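Local coordinates for protein T cell receptor mu chain (Monodelphis domestica, PDB 7L15) that pairs with a gamma chain to form the marsupial gamma-mu T cell receptor, whose paired variable domains probably contribute to antigen recognition, at the interface of chains A and B. Numbering follows the deposited sequence. Chains: chain A, T cell receptor mu chain; chain B, T cell receptor gamma chain.

Contact 1 and contact 2 are neighbouring patches of the pairing surface between the two variable domains of the gamma-mu receptor. The centres of their C-alpha atoms lie about 11 Å apart. They share B:Lys105, in strand 104-107 of the gamma chain. Its side chain serves contact 1 and its backbone serves contact 2. In contact 1 the CDR3 end and strand 117-120 of the mu chain pack on the gamma sheet. In contact 2 the roles are exchanged, and the CDR3 end of the gamma chain packs on the mu sheet. Together they form a roughly reciprocal heterodimer interface.

Contact 1: the interface of chains A and B. Residues chain A 113-118, 120; chain B 36, 38, 48, 62, 100, 105, 107.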
ATOM      1  N   ASP A 113      23.740   1.069  19.582  1.00 73.88           N
ATOM      2  CA  ASP A 113      23.686   2.381  18.967  1.00 66.41           C
ATOM      3  C   ASP A 113      22.870   2.339  17.677  1.00 67.91           C
ATOM      4  O   ASP A 113      22.132   1.380  17.424  1.00 75.47           O
ATOM      5  CB  ASP A 113      25.112   2.868  18.730  1.00 70.17           C
ATOM      6  CG  ASP A 113      25.978   1.820  18.072  1.00 74.96           C
ATOM      7  OD1 ASP A 113      25.423   0.870  17.485  1.00 76.73           O
ATOM      8  OD2 ASP A 113      27.218   1.938  18.152  1.00 83.00           O
ATOM      9  N   ASP A 114      23.024   3.374  16.853  1.00 66.11           N
ATOM     10  CA  ASP A 114      22.269   3.537  15.620  1.00 59.94           C
ATOM     11  C   ASP A 114      22.652   2.537  14.541  1.00 65.63           C
ATOM     12  O   ASP A 114      22.079   2.588  13.443  1.00 56.18           O
ATOM     13  CB  ASP A 114      22.448   4.957  15.091  1.00 59.21           C
ATOM     14  CG  ASP A 114      21.474   5.940  15.714  1.00 76.40           C
ATOM     15  OD1 ASP A 114      20.796   5.595  16.715  1.00 71.11           O
ATOM     16  OD2 ASP A 114      21.374   7.064  15.182  1.00 89.13           O
ATOM     17  N   THR A 115      23.599   1.643  14.808  1.00 65.27           N
ATOM     18  CA  THR A 115      23.882   0.555  13.886  1.00 59.94           C
ATOM     19  C   THR A 115      23.048  -0.684  14.175  1.00 56.69           C
ATOM     20  O   THR A 115      23.169  -1.672  13.444  1.00 57.81           O
ATOM     21  CB  THR A 115      25.360   0.177  13.942  1.00 59.40           C
ATOM     22  OG1 THR A 115      25.691  -0.179  15.289  1.00 57.19           O
ATOM     23  CG2 THR A 115      26.231   1.343  13.479  1.00 65.86           C
ATOM     24  N   ASP A 116      22.243  -0.665  15.239  1.00 61.60           N
ATOM     25  CA  ASP A 116      21.399  -1.803  15.581  1.00 62.87           C
ATOM     26  C   ASP A 116      20.427  -2.107  14.448  1.00 54.87           C
ATOM     27  O   ASP A 116      20.027  -1.226  13.680  1.00 46.02           O
ATOM     28  CB  ASP A 116      20.621  -1.533  16.880  1.00 66.45           C
ATOM     29  CG  ASP A 116      21.502  -1.617  18.128  1.00 65.76           C
ATOM     30  OD1 ASP A 116      22.715  -1.866  17.979  1.00 67.40           O
ATOM     31  OD2 ASP A 116      20.985  -1.447  19.255  1.00 61.38           O
ATOM     32  N   LYS A 117      20.051  -3.372  14.338  1.00 53.92           N
ATOM     33  CA  LYS A 117      19.022  -3.783  13.395  1.00 53.40           C
ATOM     34  C   LYS A 117      17.787  -4.288  14.131  1.00 55.48           C
ATOM     35  O   LYS A 117      17.818  -4.626  15.319  1.00 55.93           O
ATOM     36  CB  LYS A 117      19.519  -4.879  12.449  1.00 46.90           C
ATOM     37  CG  LYS A 117      19.996  -6.116  13.186  1.00 49.00           C
ATOM     38  CD  LYS A 117      20.500  -7.230  12.253  1.00 52.10           C
ATOM     39  CE  LYS A 117      20.812  -8.485  13.087  1.00 49.82           C
ATOM     40  NZ  LYS A 117      21.036  -9.731  12.293  1.00 50.60           N
ATOM     41  N   LEU A 118      16.695  -4.322  13.386  1.00 50.32           N
ATOM     42  CA  LEU A 118      15.494  -5.037  13.763  1.00 46.87           C
ATOM     43  C   LEU A 118      15.544  -6.397  13.084  1.00 42.58           C
ATOM     44  O   LEU A 118      15.878  -6.482  11.900  1.00 41.90           O
ATOM     45  CB  LEU A 118      14.254  -4.254  13.331  1.00 40.74           C
ATOM     46  CG  LEU A 118      14.098  -2.933  14.089  1.00 41.55           C
ATOM     47  CD1 LEU A 118      12.894  -2.142  13.582  1.00 37.67           C
ATOM     48  CD2 LEU A 118      13.945  -3.275  15.563  1.00 34.13           C
ATOM     49  N   PHE A 120      12.909  -9.413  12.309  1.00 46.82           N
ATOM     50  CA  PHE A 120      11.465  -9.561  12.207  1.00 44.48           C
ATOM     51  C   PHE A 120      11.086 -11.033  12.076  1.00 43.48           C
ATOM     52  O   PHE A 120      11.845 -11.841  11.538  1.00 44.71           O
ATOM     53  CB  PHE A 120      10.903  -8.806  10.995  1.00 38.14           C
ATOM     54  CG  PHE A 120      11.004  -7.297  11.086  1.00 41.71           C
ATOM     55  CD1 PHE A 120      10.030  -6.562  11.746  1.00 42.20           C
ATOM     56  CD2 PHE A 120      12.034  -6.617  10.465  1.00 44.37           C
ATOM     57  CE1 PHE A 120      10.103  -5.189  11.814  1.00 41.06           C
ATOM     58  CE2 PHE A 120      12.108  -5.226  10.526  1.00 38.68           C
ATOM     59  CZ  PHE A 120      11.144  -4.520  11.203  1.00 42.20           C
TER
ATOM     60  N   HIS B  36      19.722   2.552   6.820  1.00 60.00           N
ATOM     61  CA  HIS B  36      19.552   1.103   6.820  1.00 56.99           C
ATOM     62  C   HIS B  36      18.720   0.679   5.620  1.00 51.73           C
ATOM     63  O   HIS B  36      17.785   1.379   5.237  1.00 57.74           O
ATOM     64  CB  HIS B  36      18.870   0.629   8.105  1.00 50.33           C
ATOM     65  CG  HIS B  36      19.522   1.127   9.356  1.00 51.86           C
ATOM     66  ND1 HIS B  36      20.282   0.314  10.171  1.00 54.05           N
ATOM     67  CD2 HIS B  36      19.526   2.353   9.935  1.00 49.92           C
ATOM     68  CE1 HIS B  36      20.726   1.016  11.199  1.00 51.77           C
ATOM     69  NE2 HIS B  36      20.279   2.256  11.081  1.00 52.77           N
ATOM     70  N   TYR B  38      16.467  -2.459   4.211  1.00 44.77           N
ATOM     71  CA  TYR B  38      15.741  -3.689   4.483  1.00 40.11           C
ATOM     72  C   TYR B  38      15.107  -4.203   3.196  1.00 48.09           C
ATOM     73  O   TYR B  38      14.827  -3.436   2.271  1.00 46.43           O
ATOM     74  CB  TYR B  38      14.635  -3.468   5.541  1.00 39.58           C
ATOM     75  CG  TYR B  38      15.158  -3.286   6.971  1.00 44.67           C
ATOM     76  CD1 TYR B  38      15.685  -2.077   7.395  1.00 44.48           C
ATOM     77  CD2 TYR B  38      15.090  -4.322   7.887  1.00 51.21           C
ATOM     78  CE1 TYR B  38      16.155  -1.907   8.692  1.00 47.31           C
ATOM     79  CE2 TYR B  38      15.546  -4.164   9.183  1.00 45.64           C
ATOM     80  CZ  TYR B  38      16.084  -2.962   9.579  1.00 50.74           C
ATOM     81  OH  TYR B  38      16.535  -2.818  10.873  1.00 47.51           O
ATOM     82  N   ARG B  48      17.255  -6.949   7.261  1.00 44.66           N
ATOM     83  CA  ARG B  48      18.171  -5.901   6.862  1.00 41.89           C
ATOM     84  C   ARG B  48      19.270  -6.503   6.002  1.00 43.50           C
ATOM     85  O   ARG B  48      19.750  -7.608   6.272  1.00 41.67           O
ATOM     86  CB  ARG B  48      18.764  -5.202   8.081  1.00 41.61           C
ATOM     87  CG  ARG B  48      19.492  -3.920   7.683  1.00 49.24           C
ATOM     88  CD  ARG B  48      20.075  -3.186   8.881  1.00 44.30           C
ATOM     89  NE  ARG B  48      21.260  -3.863   9.386  1.00 46.82           N
ATOM     90  CZ  ARG B  48      21.972  -3.449  10.427  1.00 56.10           C
ATOM     91  NH1 ARG B  48      21.617  -2.352  11.086  1.00 52.35           N
ATOM     92  NH2 ARG B  48      23.036  -4.141  10.812  1.00 57.69           N
ATOM     93  N   ASP B  62      25.249  -6.985   6.070  1.00 58.23           N
ATOM     94  CA  ASP B  62      24.941  -7.927   7.128  1.00 56.75           C
ATOM     95  C   ASP B  62      25.349  -9.330   6.690  1.00 53.38           C
ATOM     96  O   ASP B  62      25.631  -9.564   5.516  1.00 45.32           O
ATOM     97  CB  ASP B  62      23.456  -7.813   7.474  1.00 55.58           C
ATOM     98  CG  ASP B  62      23.173  -6.615   8.372  1.00 59.82           C
ATOM     99  OD1 ASP B  62      23.698  -6.586   9.509  1.00 61.20           O
ATOM    100  OD2 ASP B  62      22.469  -5.690   7.931  1.00 58.66           O
ATOM    101  N   TRP B 100      16.950   5.036  12.294  1.00 60.43           N
ATOM    102  CA  TRP B 100      16.627   5.155  13.707  1.00 61.65           C
ATOM    103  C   TRP B 100      16.288   6.598  14.049  1.00 63.60           C
ATOM    104  O   TRP B 100      16.949   7.531  13.585  1.00 67.23           O
ATOM    105  CB  TRP B 100      17.804   4.697  14.568  1.00 57.98           C
ATOM    106  CG  TRP B 100      17.946   3.213  14.683  1.00 56.87           C
ATOM    107  CD1 TRP B 100      18.972   2.454  14.209  1.00 52.11           C
ATOM    108  CD2 TRP B 100      17.027   2.304  15.313  1.00 58.41           C
ATOM    109  NE1 TRP B 100      18.751   1.125  14.503  1.00 61.37           N
ATOM    110  CE2 TRP B 100      17.566   1.009  15.184  1.00 59.69           C
ATOM    111  CE3 TRP B 100      15.802   2.461  15.971  1.00 62.27           C
ATOM    112  CZ2 TRP B 100      16.927  -0.121  15.683  1.00 58.96           C
ATOM    113  CZ3 TRP B 100      15.168   1.338  16.472  1.00 61.08           C
ATOM    114  CH2 TRP B 100      15.734   0.062  16.325  1.00 64.79           C
ATOM    115  N   LYS B 105      12.207   3.137  14.771  1.00 51.82           N
ATOM    116  CA  LYS B 105      12.796   3.085  13.439  1.00 56.36           C
ATOM    117  C   LYS B 105      11.761   3.538  12.419  1.00 50.75           C
ATOM    118  O   LYS B 105      10.633   3.042  12.418  1.00 50.17           O
ATOM    119  CB  LYS B 105      13.303   1.679  13.107  1.00 58.48           C
ATOM    120  CG  LYS B 105      14.434   1.669  12.088  1.00 58.46           C
ATOM    121  CD  LYS B 105      15.538   0.712  12.499  1.00 56.79           C
ATOM    122  CE  LYS B 105      16.540   0.515  11.373  1.00 55.00           C
ATOM    123  NZ  LYS B 105      17.602  -0.474  11.731  1.00 52.37           N
ATOM    124  N   PHE B 107      10.792   4.145   8.345  1.00 46.23           N
ATOM    125  CA  PHE B 107      11.043   3.463   7.084  1.00 51.66           C
ATOM    126  C   PHE B 107      10.512   4.278   5.918  1.00 52.76           C
ATOM    127  O   PHE B 107       9.432   4.874   5.996  1.00 52.03           O
ATOM    128  CB  PHE B 107      10.357   2.081   7.030  1.00 39.19           C
ATOM    129  CG  PHE B 107      11.030   1.027   7.851  1.00 46.99           C
ATOM    130  CD1 PHE B 107      10.992   1.069   9.237  1.00 40.74           C
ATOM    131  CD2 PHE B 107      11.683  -0.033   7.225  1.00 49.34           C
ATOM    132  CE1 PHE B 107      11.606   0.085   9.987  1.00 42.62           C
ATOM    133  CE2 PHE B 107      12.296  -1.021   7.961  1.00 44.73           C
ATOM    134  CZ  PHE B 107      12.262  -0.965   9.352  1.00 43.30           C
TER
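The CDR3 end of the mu variable domain and the following strand, 117-120, pack on the gamma sheet. B:Arg48 NH1 donates to A:Thr115 O at 2.9 Å, nearly straight (173° at H), from above the carbonyl plane. B:Trp100 NE1 donates to A:Asp116 O at 2.8 Å; the oxygen is in the ring plane, while the donor lies above the carbonyl plane. The B:Lys105 ammonium bonds weakly to the same oxygen. B:His36 NE2 lies 3.0 Å from A:Asp114 O, a strongly bent hydrogen bond at best, if NE2 carries the proton; the oxygen sits at the ring edge between NE2 and CE1. Such a proton fits B:His36 ND1 accepting from B:Arg48 NH1.

B:Arg48, bent at chi3 (74°), grips B:Asp62 side-on, B:Arg48 NE to B:Asp62 OD2 2.6 Å and B:Arg48 NH2 to B:Asp62 OD1 2.8 Å, each oxygen using its syn lone pair. A:Lys117 CB sits over the centre of one guanidinium face. B:Tyr38 OH receives A:Leu118 N at 2.9 Å and B:Lys105 NZ at 2.7 Å. These donors would restrict where the hydroxyl proton can point.

A:Leu118 splits its branches: CD2 reaches B:Trp100 CH2, and CD1 meets B:Lys105 CB as the two side chains slide past each other. A:Phe120 CE2 meets B:Tyr38 CE2 at 3.8 Å, at the phenyl edge. A:Phe120 and B:Phe107 reach tip to tip. The gamma residues come mainly from strands 34-40, 47-53, 93-101 and 104-107, facing the mu domain.

Contact 2: the interface of chains A and B. Residues chain A 47, 49, 51, 61, 64-65, 71, 108; chain B 103-105.
Apolar packing, charged contacts and backbone bonds join the CDR3 end of the gamma variable domain to the mu sheet. The apolar contact is B:Val104 on A:Trp61. The indole has CG anti to the backbone N (chi1 177°) and turns a face to the valine. B:Val104 CG2 stands over the A:Trp61 indole, 3.5 Å from the centroid of its six-membered ring, as a CH-pi contact. A:Trp61 CA packs off-centre on one face of the A:Tyr51 ring and may restrict its rotation.

The charged part is B:Arg103. Its CG takes the crowded position between backbone N and carbonyl carbon (chi1 47°). Bends at chi2 and chi3 fold the chain toward the mu sheet. The guanidinium lies beyond the NE1/CZ2 rim of the indole, on the side of the B:Val104 methyl, its plane tilted 38° from the ring. A:Trp61 CZ2 lies off-centre over one guanidinium face. B:Arg103 NH2 makes a long, weak salt bridge to A:Asp49 OD1 at 3.5 Å, with the oxygen in the guanidinium plane. A:Gln47 NE2 bonds more firmly to the syn lone pair of A:Asp49 OD1, at 3.0 Å, and would steady the carboxylate. A:Gln47 NE2 and B:Arg103 NH1, 3.2 Å apart, are both donors and not hydrogen-bonded; their planes are nearly perpendicular.

Backbone groups of B:Lys105 make further polar contacts. B:Lys105 N donates to the phenol oxygen A:Tyr51 OH at 3.1 Å. One water links B:Lys105 O to A:Trp61 N.

A:Asp49 and A:Tyr51 lie on strand 48-53 and A:Trp61 on strand 60-65, while B:Arg103 precedes strand 104-107.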
ATOM      1  N   GLN A  47      14.550  -6.245  24.182  1.00 51.73           N
ATOM      2  CA  GLN A  47      13.754  -5.137  23.679  1.00 57.59           C
ATOM      3  C   GLN A  47      12.980  -5.616  22.455  1.00 59.97           C
ATOM      4  O   GLN A  47      13.583  -6.061  21.470  1.00 55.23           O
ATOM      5  CB  GLN A  47      14.640  -3.948  23.320  1.00 53.11           C
ATOM      6  CG  GLN A  47      13.885  -2.870  22.555  1.00 53.80           C
ATOM      7  CD  GLN A  47      12.978  -2.037  23.468  1.00 71.14           C
ATOM      8  OE1 GLN A  47      13.385  -1.629  24.567  1.00 77.57           O
ATOM      9  NE2 GLN A  47      11.744  -1.785  23.015  1.00 61.32           N
ATOM     10  N   ASP A  49       9.302  -5.059  19.862  1.00 45.25           N
ATOM     11  CA  ASP A  49       8.387  -4.068  19.292  1.00 42.91           C
ATOM     12  C   ASP A  49       7.412  -4.740  18.327  1.00 48.86           C
ATOM     13  O   ASP A  49       7.617  -5.870  17.873  1.00 50.36           O
ATOM     14  CB  ASP A  49       9.125  -2.964  18.514  1.00 42.04           C
ATOM     15  CG  ASP A  49      10.177  -2.244  19.336  1.00 61.52           C
ATOM     16  OD1 ASP A  49       9.993  -2.111  20.556  1.00 70.56           O
ATOM     17  OD2 ASP A  49      11.194  -1.802  18.751  1.00 68.51           O
ATOM     18  N   TYR A  51       5.613  -3.842  14.570  1.00 43.75           N
ATOM     19  CA  TYR A  51       5.594  -2.997  13.382  1.00 37.39           C
ATOM     20  C   TYR A  51       4.491  -3.463  12.448  1.00 43.37           C
ATOM     21  O   TYR A  51       4.262  -4.670  12.308  1.00 41.45           O
ATOM     22  CB  TYR A  51       6.934  -3.037  12.635  1.00 38.40           C
ATOM     23  CG  TYR A  51       7.969  -2.126  13.219  1.00 44.90           C
ATOM     24  CD1 TYR A  51       8.610  -2.445  14.397  1.00 39.67           C
ATOM     25  CD2 TYR A  51       8.302  -0.932  12.590  1.00 47.80           C
ATOM     26  CE1 TYR A  51       9.553  -1.592  14.948  1.00 45.38           C
ATOM     27  CE2 TYR A  51       9.230  -0.082  13.125  1.00 47.94           C
ATOM     28  CZ  TYR A  51       9.856  -0.416  14.304  1.00 46.11           C
ATOM     29  OH  TYR A  51      10.786   0.434  14.838  1.00 58.12           O
ATOM     30  N   TRP A  61       6.204   1.779  12.988  1.00 43.73           N
ATOM     31  CA  TRP A  61       6.274   1.388  14.385  1.00 45.82           C
ATOM     32  C   TRP A  61       4.933   1.641  15.075  1.00 51.23           C
ATOM     33  O   TRP A  61       4.316   2.690  14.894  1.00 50.51           O
ATOM     34  CB  TRP A  61       7.388   2.163  15.075  1.00 46.52           C
ATOM     35  CG  TRP A  61       7.505   1.894  16.535  1.00 45.28           C
ATOM     36  CD1 TRP A  61       8.144   0.853  17.125  1.00 45.89           C
ATOM     37  CD2 TRP A  61       6.974   2.699  17.595  1.00 47.53           C
ATOM     38  NE1 TRP A  61       8.051   0.954  18.496  1.00 52.22           N
ATOM     39  CE2 TRP A  61       7.334   2.079  18.810  1.00 51.45           C
ATOM     40  CE3 TRP A  61       6.228   3.880  17.633  1.00 47.10           C
ATOM     41  CZ2 TRP A  61       6.973   2.600  20.056  1.00 52.74           C
ATOM     42  CZ3 TRP A  61       5.864   4.403  18.879  1.00 53.59           C
ATOM     43  CH2 TRP A  61       6.242   3.760  20.073  1.00 53.21           C
ATOM     44  N   GLY A  64       6.231  -0.778  21.622  1.00 53.10           N
ATOM     45  CA  GLY A  64       7.337  -1.641  22.002  1.00 52.45           C
ATOM     46  C   GLY A  64       7.511  -1.637  23.500  1.00 57.61           C
ATOM     47  O   GLY A  64       6.878  -0.853  24.209  1.00 62.15           O
ATOM     48  N   LEU A  65       8.376  -2.528  23.986  1.00 48.57           N
ATOM     49  CA  LEU A  65       8.546  -2.617  25.430  1.00 52.18           C
ATOM     50  C   LEU A  65       9.815  -3.373  25.776  1.00 48.28           C
ATOM     51  O   LEU A  65      10.341  -4.157  24.976  1.00 48.88           O
ATOM     52  CB  LEU A  65       7.343  -3.289  26.107  1.00 62.48           C
ATOM     53  CG  LEU A  65       7.165  -4.807  26.016  1.00 68.55           C
ATOM     54  CD1 LEU A  65       6.113  -5.295  27.002  1.00 64.17           C
ATOM     55  CD2 LEU A  65       6.801  -5.248  24.615  1.00 76.53           C
ATOM     56  N   ASP A  71       5.986   2.080  25.313  1.00 45.94           N
ATOM     57  CA  ASP A  71       5.456   3.264  24.657  1.00 54.48           C
ATOM     58  C   ASP A  71       4.590   2.813  23.485  1.00 44.71           C
ATOM     59  O   ASP A  71       4.614   1.651  23.075  1.00 48.67           O
ATOM     60  CB  ASP A  71       6.588   4.203  24.202  1.00 66.20           C
ATOM     61  CG  ASP A  71       6.135   5.651  24.079  1.00 80.31           C
ATOM     62  OD1 ASP A  71       4.968   5.946  24.424  1.00 84.11           O
ATOM     63  OD2 ASP A  71       6.946   6.494  23.636  1.00 83.88           O
ATOM     64  N   ARG A 108      15.149  -5.661  18.648  1.00 49.61           N
ATOM     65  CA  ARG A 108      16.311  -4.829  18.385  1.00 54.07           C
ATOM     66  C   ARG A 108      17.571  -5.587  18.787  1.00 51.52           C
ATOM     67  O   ARG A 108      17.644  -6.132  19.891  1.00 47.94           O
ATOM     68  CB  ARG A 108      16.197  -3.503  19.141  1.00 56.54           C
ATOM     69  CG  ARG A 108      17.412  -2.608  18.968  1.00 53.98           C
ATOM     70  CD  ARG A 108      17.145  -1.213  19.526  1.00 56.31           C
ATOM     71  NE  ARG A 108      18.266  -0.346  19.210  1.00 65.72           N
ATOM     72  CZ  ARG A 108      18.171   0.955  18.974  1.00 62.43           C
ATOM     73  NH1 ARG A 108      16.989   1.561  19.010  1.00 56.12           N
ATOM     74  NH2 ARG A 108      19.263   1.641  18.677  1.00 61.73           N
TER
ATOM     75  N   ARG B 103      14.146   5.339  20.056  1.00 65.67           N
ATOM     76  CA  ARG B 103      13.802   3.932  20.124  1.00 66.05           C
ATOM     77  C   ARG B 103      12.902   3.502  18.973  1.00 63.78           C
ATOM     78  O   ARG B 103      12.452   2.356  18.961  1.00 59.73           O
ATOM     79  CB  ARG B 103      13.139   3.615  21.474  1.00 74.02           C
ATOM     80  CG  ARG B 103      12.045   4.596  21.893  1.00 91.38           C
ATOM     81  CD  ARG B 103      10.633   4.044  21.663  1.00 97.45           C
ATOM     82  NE  ARG B 103      10.268   2.988  22.612  1.00 99.05           N
ATOM     83  CZ  ARG B 103      10.298   1.686  22.339  1.00 93.19           C
ATOM     84  NH1 ARG B 103       9.947   0.807  23.270  1.00 96.13           N
ATOM     85  NH2 ARG B 103      10.679   1.260  21.139  1.00 83.17           N
ATOM     86  N   VAL B 104      12.641   4.386  18.010  1.00 60.45           N
ATOM     87  CA  VAL B 104      11.700   4.136  16.923  1.00 57.84           C
ATOM     88  C   VAL B 104      12.460   4.141  15.609  1.00 61.81           C
ATOM     89  O   VAL B 104      13.257   5.053  15.355  1.00 66.50           O
ATOM     90  CB  VAL B 104      10.579   5.189  16.896  1.00 61.29           C
ATOM     91  CG1 VAL B 104       9.894   5.224  15.513  1.00 52.46           C
ATOM     92  CG2 VAL B 104       9.569   4.893  17.991  1.00 67.22           C
ATOM     93  N   LYS B 105      12.207   3.137  14.771  1.00 51.82           N
ATOM     94  CA  LYS B 105      12.796   3.085  13.439  1.00 56.36           C
ATOM     95  C   LYS B 105      11.761   3.538  12.419  1.00 50.75           C
ATOM     96  O   LYS B 105      10.633   3.042  12.418  1.00 50.17           O
ATOM     97  CB  LYS B 105      13.303   1.679  13.107  1.00 58.48           C
ATOM     98  CG  LYS B 105      14.434   1.669  12.088  1.00 58.46           C
ATOM     99  CD  LYS B 105      15.538   0.712  12.499  1.00 56.79           C
ATOM    100  CE  LYS B 105      16.540   0.515  11.373  1.00 55.00           C
ATOM    101  NZ  LYS B 105      17.602  -0.474  11.731  1.00 52.37           N
TER
HETATM  102  O   HOH W   1       8.083   4.055  11.668  1.00 43.63           O